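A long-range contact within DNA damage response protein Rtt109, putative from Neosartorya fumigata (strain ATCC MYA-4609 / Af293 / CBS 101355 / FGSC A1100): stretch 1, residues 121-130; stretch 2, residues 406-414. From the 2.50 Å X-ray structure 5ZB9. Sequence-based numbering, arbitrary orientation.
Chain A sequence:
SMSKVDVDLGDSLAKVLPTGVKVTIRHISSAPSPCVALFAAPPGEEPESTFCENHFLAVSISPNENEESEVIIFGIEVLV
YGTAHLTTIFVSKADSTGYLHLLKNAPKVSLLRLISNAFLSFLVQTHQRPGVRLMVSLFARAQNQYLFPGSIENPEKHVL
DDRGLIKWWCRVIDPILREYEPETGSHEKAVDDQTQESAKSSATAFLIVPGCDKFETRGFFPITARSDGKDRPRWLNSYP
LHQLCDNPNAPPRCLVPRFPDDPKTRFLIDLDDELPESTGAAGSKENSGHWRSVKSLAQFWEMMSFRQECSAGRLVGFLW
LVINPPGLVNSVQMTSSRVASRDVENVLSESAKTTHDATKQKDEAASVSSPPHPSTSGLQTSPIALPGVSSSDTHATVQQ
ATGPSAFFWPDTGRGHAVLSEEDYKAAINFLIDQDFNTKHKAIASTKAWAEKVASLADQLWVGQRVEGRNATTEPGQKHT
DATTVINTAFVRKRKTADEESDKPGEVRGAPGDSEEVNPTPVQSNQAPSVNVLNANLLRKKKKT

Stretch 1 121-130: SFLVQTHQRP
Stretch 2 406-414: AFFWPDTGR

The last turns of a helix, running from before Ser-121 toward His-127, and the loop that continues to Pro-130 pack against a segment with no regular helix or strand, Phe-407 to Gly-413. Sequence numbers rise along one stretch as they fall along the other: Arg-129 meets Phe-407 and Phe-408, His-127 lies by Pro-410 (CA to CA 6.8 Å), and Thr-126 lies by Gly-413 (CA to CA 5.2 Å). No hydrogen bond crosses the interface; shape and van der Waals contact account for the 458 Å² buried.

Arg-129 covers the most surface. In an extended backbone (phi/psi -107/145), its side chain points toward the other stretch with chi1 m, chi2 t, chi3 m and chi4 152°. Arg-129 CG makes an apolar contact with Pro-410 CD at 4.2 Å, and Arg-129 CD lies 3.7 Å from the carbonyl Phe-408 O. Beyond them the flat guanidinium has Phe-407 CE1 over one face, and Arg-129 NH1 comes 3.7 Å from Phe-407 CD1. Phe-407 takes chi1 p and chi2 87°, while NH1 and NH2 of the arginine are hydrogen-bonded elsewhere in the structure.

Gly-413 (phi/psi -110/36) permits the closest backbone approach. Gly-413 CA sits 3.5 Å from Thr-126 OG1; an ideal CB would point toward the helix, 2.2 Å from Thr-126 OG1, a clash that glycine avoids. Thr-126, chi1 p, turns its hydroxyl back to donate to Phe-122 O (Thr-126 OG1 to Phe-122 O, 3.1 Å), satisfying the polar group in a buried site. Thr-412 (chi1 t) brings its methyl CG2 to 3.2 Å from Thr-126 O and 3.7 Å from Thr-126 CB.

Phe-122 (chi1 t, chi2 76°) and His-127 (chi1 m, chi2 -96°) reach in from sideways CA-to-CB bonds. Phenylalanine's long ring carries Phe-122 CZ to 3.8 Å from Gly-413 CA. His-127 ND1 lies 3.9 Å from Trp-409 NE1, which is hydrogen-bonded elsewhere in the structure; Trp-409 has chi1 t, chi2 -59°. The His-127 ring and Trp-409's five-membered ring have centroids 5.7 Å apart, planes at 81°.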

ATOM      1  N   SER A 121      -7.009  -2.467  -6.679  1.00 18.57           N
ATOM      2  CA  SER A 121      -7.211  -2.974  -8.035  1.00 25.02           C
ATOM      3  C   SER A 121      -7.291  -1.837  -9.042  1.00 25.67           C
ATOM      4  O   SER A 121      -6.639  -1.859 -10.085  1.00 23.04           O
ATOM      5  CB  SER A 121      -8.492  -3.808  -8.120  1.00 25.85           C
ATOM      6  OG  SER A 121      -8.195  -5.167  -8.362  1.00 38.06           O
ATOM      7  N   PHE A 122      -8.101  -0.841  -8.705  1.00 23.96           N
ATOM      8  CA  PHE A 122      -8.282   0.334  -9.541  1.00 21.42           C
ATOM      9  C   PHE A 122      -6.964   1.046  -9.808  1.00 25.91           C
ATOM     10  O   PHE A 122      -6.658   1.374 -10.952  1.00 32.74           O
ATOM     11  CB  PHE A 122      -9.276   1.288  -8.879  1.00 22.38           C
ATOM     12  CG  PHE A 122      -9.396   2.609  -9.568  1.00 25.59           C
ATOM     13  CD1 PHE A 122     -10.098   2.725 -10.757  1.00 29.85           C
ATOM     14  CD2 PHE A 122      -8.824   3.741  -9.024  1.00 23.35           C
ATOM     15  CE1 PHE A 122     -10.216   3.941 -11.393  1.00 25.88           C
ATOM     16  CE2 PHE A 122      -8.942   4.959  -9.658  1.00 30.53           C
ATOM     17  CZ  PHE A 122      -9.640   5.055 -10.844  1.00 27.43           C
ATOM     18  N   LEU A 123      -6.176   1.273  -8.758  1.00 24.56           N
ATOM     19  CA  LEU A 123      -4.926   2.012  -8.906  1.00 23.32           C
ATOM     20  C   LEU A 123      -3.897   1.201  -9.694  1.00 27.91           C
ATOM     21  O   LEU A 123      -3.070   1.769 -10.406  1.00 26.93           O
ATOM     22  CB  LEU A 123      -4.368   2.409  -7.535  1.00 18.97           C
ATOM     23  CG  LEU A 123      -5.265   3.334  -6.700  1.00 25.37           C
ATOM     24  CD1 LEU A 123      -4.737   3.500  -5.278  1.00 21.19           C
ATOM     25  CD2 LEU A 123      -5.451   4.698  -7.375  1.00 21.36           C
ATOM     26  N   VAL A 124      -3.948  -0.125  -9.575  1.00 22.25           N
ATOM     27  CA  VAL A 124      -3.047  -0.978 -10.341  1.00 23.62           C
ATOM     28  C   VAL A 124      -3.367  -0.920 -11.835  1.00 29.78           C
ATOM     29  O   VAL A 124      -2.466  -0.757 -12.658  1.00 30.23           O
ATOM     30  CB  VAL A 124      -3.108  -2.441  -9.872  1.00 26.20           C
ATOM     31  CG1 VAL A 124      -2.402  -3.344 -10.870  1.00 21.29           C
ATOM     32  CG2 VAL A 124      -2.494  -2.581  -8.484  1.00 24.39           C
ATOM     33  N   GLN A 125      -4.650  -1.042 -12.179  1.00 26.09           N
ATOM     34  CA  GLN A 125      -5.084  -0.975 -13.576  1.00 28.31           C
ATOM     35  C   GLN A 125      -4.669   0.329 -14.242  1.00 29.00           C
ATOM     36  O   GLN A 125      -4.278   0.336 -15.403  1.00 37.16           O
ATOM     37  CB  GLN A 125      -6.605  -1.135 -13.689  1.00 27.72           C
ATOM     38  CG  GLN A 125      -7.136  -2.466 -13.160  1.00 44.93           C
ATOM     39  CD  GLN A 125      -8.659  -2.502 -13.076  1.00 55.72           C
ATOM     40  OE1 GLN A 125      -9.350  -1.790 -13.808  1.00 66.72           O
ATOM     41  NE2 GLN A 125      -9.184  -3.328 -12.175  1.00 52.95           N
ATOM     42  N   THR A 126      -4.736   1.427 -13.499  1.00 25.07           N
ATOM     43  CA  THR A 126      -4.536   2.746 -14.088  1.00 26.37           C
ATOM     44  C   THR A 126      -3.109   3.271 -13.984  1.00 27.70           C
ATOM     45  O   THR A 126      -2.814   4.335 -14.511  1.00 35.82           O
ATOM     46  CB  THR A 126      -5.468   3.795 -13.441  1.00 29.52           C
ATOM     47  OG1 THR A 126      -5.162   3.914 -12.051  1.00 30.53           O
ATOM     48  CG2 THR A 126      -6.924   3.399 -13.590  1.00 27.96           C
ATOM     49  N   HIS A 127      -2.222   2.551 -13.307  1.00 26.79           N
ATOM     50  CA  HIS A 127      -0.851   3.034 -13.153  1.00 28.61           C
ATOM     51  C   HIS A 127       0.149   2.037 -13.694  1.00 27.43           C
ATOM     52  O   HIS A 127       1.349   2.308 -13.753  1.00 33.94           O
ATOM     53  CB  HIS A 127      -0.558   3.360 -11.687  1.00 22.17           C
ATOM     54  CG  HIS A 127      -1.330   4.536 -11.192  1.00 25.28           C
ATOM     55  ND1 HIS A 127      -0.806   5.810 -11.159  1.00 30.14           N
ATOM     56  CD2 HIS A 127      -2.611   4.645 -10.774  1.00 28.39           C
ATOM     57  CE1 HIS A 127      -1.724   6.648 -10.712  1.00 32.41           C
ATOM     58  NE2 HIS A 127      -2.828   5.967 -10.470  1.00 32.51           N
ATOM     59  N   GLN A 128      -0.367   0.888 -14.098  1.00 28.74           N
ATOM     60  CA  GLN A 128       0.411  -0.110 -14.809  1.00 35.10           C
ATOM     61  C   GLN A 128       0.994   0.469 -16.099  1.00 33.40           C
ATOM     62  O   GLN A 128       0.263   0.957 -16.946  1.00 35.83           O
ATOM     63  CB  GLN A 128      -0.466  -1.324 -15.117  1.00 32.35           C
ATOM     64  CG  GLN A 128       0.257  -2.448 -15.817  1.00 33.20           C
ATOM     65  CD  GLN A 128       1.345  -3.040 -14.961  1.00 41.26           C
ATOM     66  OE1 GLN A 128       2.511  -2.642 -15.053  1.00 38.21           O
ATOM     67  NE2 GLN A 128       0.974  -3.998 -14.115  1.00 38.68           N
ATOM     68  N   ARG A 129       2.313   0.427 -16.235  1.00 36.92           N
ATOM     69  CA  ARG A 129       2.973   0.857 -17.464  1.00 34.17           C
ATOM     70  C   ARG A 129       3.490  -0.363 -18.209  1.00 34.75           C
ATOM     71  O   ARG A 129       3.904  -1.335 -17.580  1.00 42.73           O
ATOM     72  CB  ARG A 129       4.126   1.811 -17.169  1.00 30.12           C
ATOM     73  CG  ARG A 129       3.711   3.226 -16.834  1.00 40.68           C
ATOM     74  CD  ARG A 129       4.938   4.065 -16.536  1.00 35.75           C
ATOM     75  NE  ARG A 129       5.461   3.790 -15.206  1.00 42.55           N
ATOM     76  CZ  ARG A 129       6.734   3.933 -14.851  1.00 47.31           C
ATOM     77  NH1 ARG A 129       7.637   4.329 -15.738  1.00 50.48           N
ATOM     78  NH2 ARG A 129       7.108   3.668 -13.604  1.00 38.30           N
ATOM     79  N   PRO A 130       3.462  -0.321 -19.550  1.00 36.92           N
ATOM     80  CA  PRO A 130       3.962  -1.423 -20.385  1.00 33.93           C
ATOM     81  C   PRO A 130       5.435  -1.724 -20.137  1.00 34.37           C
ATOM     82  O   PRO A 130       6.268  -0.816 -20.183  1.00 37.11           O
ATOM     83  CB  PRO A 130       3.755  -0.906 -21.811  1.00 32.71           C
ATOM     84  CG  PRO A 130       2.683   0.121 -21.692  1.00 44.94           C
ATOM     85  CD  PRO A 130       2.882   0.766 -20.358  1.00 40.58           C
ATOM     86  N   ALA A 406      12.437  13.078 -17.237  1.00 86.98           N
ATOM     87  CA  ALA A 406      11.164  12.730 -16.614  1.00 82.69           C
ATOM     88  C   ALA A 406      10.324  11.853 -17.538  1.00 94.74           C
ATOM     89  O   ALA A 406       9.752  12.341 -18.516  1.00103.21           O
ATOM     90  CB  ALA A 406      10.395  13.989 -16.231  1.00 69.65           C
ATOM     91  N   PHE A 407      10.264  10.559 -17.219  1.00 86.93           N
ATOM     92  CA  PHE A 407       9.464   9.565 -17.946  1.00 77.28           C
ATOM     93  C   PHE A 407       7.969   9.921 -17.987  1.00 81.75           C
ATOM     94  O   PHE A 407       7.528  10.867 -17.327  1.00 88.80           O
ATOM     95  CB  PHE A 407       9.646   8.190 -17.299  1.00 75.23           C
ATOM     96  CG  PHE A 407       9.350   8.188 -15.825  1.00 73.73           C
ATOM     97  CD1 PHE A 407       8.055   7.987 -15.364  1.00 72.47           C
ATOM     98  CD2 PHE A 407      10.357   8.427 -14.903  1.00 65.90           C
ATOM     99  CE1 PHE A 407       7.771   8.006 -14.011  1.00 58.19           C
ATOM    100  CE2 PHE A 407      10.081   8.450 -13.547  1.00 59.88           C
ATOM    101  CZ  PHE A 407       8.784   8.239 -13.102  1.00 53.27           C
ATOM    102  N   PHE A 408       7.186   9.149 -18.741  1.00 80.30           N
ATOM    103  CA  PHE A 408       5.763   9.454 -18.909  1.00 81.20           C
ATOM    104  C   PHE A 408       4.876   8.814 -17.836  1.00 83.61           C
ATOM    105  O   PHE A 408       4.852   7.592 -17.666  1.00 80.60           O
ATOM    106  CB  PHE A 408       5.278   9.023 -20.297  1.00 81.70           C
ATOM    107  CG  PHE A 408       3.829   9.349 -20.558  1.00 86.67           C
ATOM    108  CD1 PHE A 408       3.392  10.667 -20.568  1.00 83.19           C
ATOM    109  CD2 PHE A 408       2.906   8.339 -20.794  1.00 82.25           C
ATOM    110  CE1 PHE A 408       2.058  10.974 -20.806  1.00 80.57           C
ATOM    111  CE2 PHE A 408       1.570   8.639 -21.032  1.00 82.65           C
ATOM    112  CZ  PHE A 408       1.147   9.959 -21.038  1.00 75.77           C
ATOM    113  N   TRP A 409       4.141   9.660 -17.124  1.00 82.13           N
ATOM    114  CA  TRP A 409       3.244   9.219 -16.066  1.00 72.54           C
ATOM    115  C   TRP A 409       1.786   9.388 -16.498  1.00 78.34           C
ATOM    116  O   TRP A 409       1.236  10.490 -16.436  1.00 71.88           O
ATOM    117  CB  TRP A 409       3.520  10.006 -14.787  1.00 59.12           C
ATOM    118  CG  TRP A 409       2.754   9.551 -13.582  1.00 59.58           C
ATOM    119  CD1 TRP A 409       1.394   9.491 -13.438  1.00 58.00           C
ATOM    120  CD2 TRP A 409       3.307   9.125 -12.331  1.00 60.68           C
ATOM    121  NE1 TRP A 409       1.070   9.037 -12.180  1.00 56.63           N
ATOM    122  CE2 TRP A 409       2.228   8.805 -11.482  1.00 58.56           C
ATOM    123  CE3 TRP A 409       4.613   8.974 -11.851  1.00 55.07           C
ATOM    124  CZ2 TRP A 409       2.416   8.341 -10.175  1.00 49.69           C
ATOM    125  CZ3 TRP A 409       4.795   8.517 -10.550  1.00 51.53           C
ATOM    126  CH2 TRP A 409       3.703   8.208  -9.730  1.00 42.28           C
ATOM    127  N   PRO A 410       1.153   8.287 -16.931  1.00 83.81           N
ATOM    128  CA  PRO A 410      -0.240   8.315 -17.402  1.00 78.98           C
ATOM    129  C   PRO A 410      -1.219   8.732 -16.306  1.00 72.87           C
ATOM    130  O   PRO A 410      -1.186   8.172 -15.204  1.00 70.82           O
ATOM    131  CB  PRO A 410      -0.501   6.862 -17.832  1.00 72.49           C
ATOM    132  CG  PRO A 410       0.865   6.241 -17.987  1.00 74.64           C
ATOM    133  CD  PRO A 410       1.728   6.930 -16.981  1.00 72.82           C
ATOM    134  N   ASP A 411      -2.081   9.701 -16.600  1.00 63.62           N
ATOM    135  CA  ASP A 411      -3.079  10.114 -15.618  1.00 68.23           C
ATOM    136  C   ASP A 411      -4.488   9.663 -16.015  1.00 63.47           C
ATOM    137  O   ASP A 411      -5.254  10.398 -16.646  1.00 57.16           O
ATOM    138  CB  ASP A 411      -3.024  11.633 -15.394  1.00 81.47           C
ATOM    139  CG  ASP A 411      -3.315  12.437 -16.650  1.00 76.57           C
ATOM    140  OD1 ASP A 411      -3.142  11.898 -17.766  1.00 81.08           O
ATOM    141  OD2 ASP A 411      -3.722  13.611 -16.511  1.00 66.46           O
ATOM    142  N   THR A 412      -4.822   8.434 -15.632  1.00 65.42           N
ATOM    143  CA  THR A 412      -6.144   7.881 -15.901  1.00 64.37           C
ATOM    144  C   THR A 412      -6.863   7.473 -14.614  1.00 61.53           C
ATOM    145  O   THR A 412      -8.082   7.244 -14.617  1.00 58.83           O
ATOM    146  CB  THR A 412      -6.064   6.668 -16.840  1.00 59.68           C
ATOM    147  OG1 THR A 412      -7.279   5.910 -16.742  1.00 62.52           O
ATOM    148  CG2 THR A 412      -4.876   5.787 -16.471  1.00 52.72           C
ATOM    149  N   GLY A 413      -6.110   7.390 -13.519  1.00 42.15           N
ATOM    150  CA  GLY A 413      -6.693   7.047 -12.235  1.00 40.53           C
ATOM    151  C   GLY A 413      -6.716   8.214 -11.271  1.00 35.51           C
ATOM    152  O   GLY A 413      -6.518   8.045 -10.072  1.00 34.99           O
ATOM    153  N   ARG A 414      -6.950   9.407 -11.802  1.00 38.43           N
ATOM    154  CA  ARG A 414      -7.046  10.595 -10.972  1.00 34.88           C
ATOM    155  C   ARG A 414      -8.376  10.604 -10.230  1.00 34.40           C
ATOM    156  O   ARG A 414      -9.352   9.985 -10.659  1.00 37.79           O
ATOM    157  CB  ARG A 414      -6.876  11.850 -11.823  1.00 41.14           C
ATOM    158  CG  ARG A 414      -5.473  11.983 -12.392  1.00 50.97           C
ATOM    159  CD  ARG A 414      -5.312  13.226 -13.252  1.00 59.40           C
ATOM    160  NE  ARG A 414      -5.795  13.015 -14.612  1.00 64.02           N
ATOM    161  CZ  ARG A 414      -6.700  13.780 -15.214  1.00 78.42           C
ATOM    162  NH1 ARG A 414      -7.225  14.821 -14.576  1.00 76.55           N
ATOM    163  NH2 ARG A 414      -7.079  13.507 -16.457  1.00 78.49           N
TER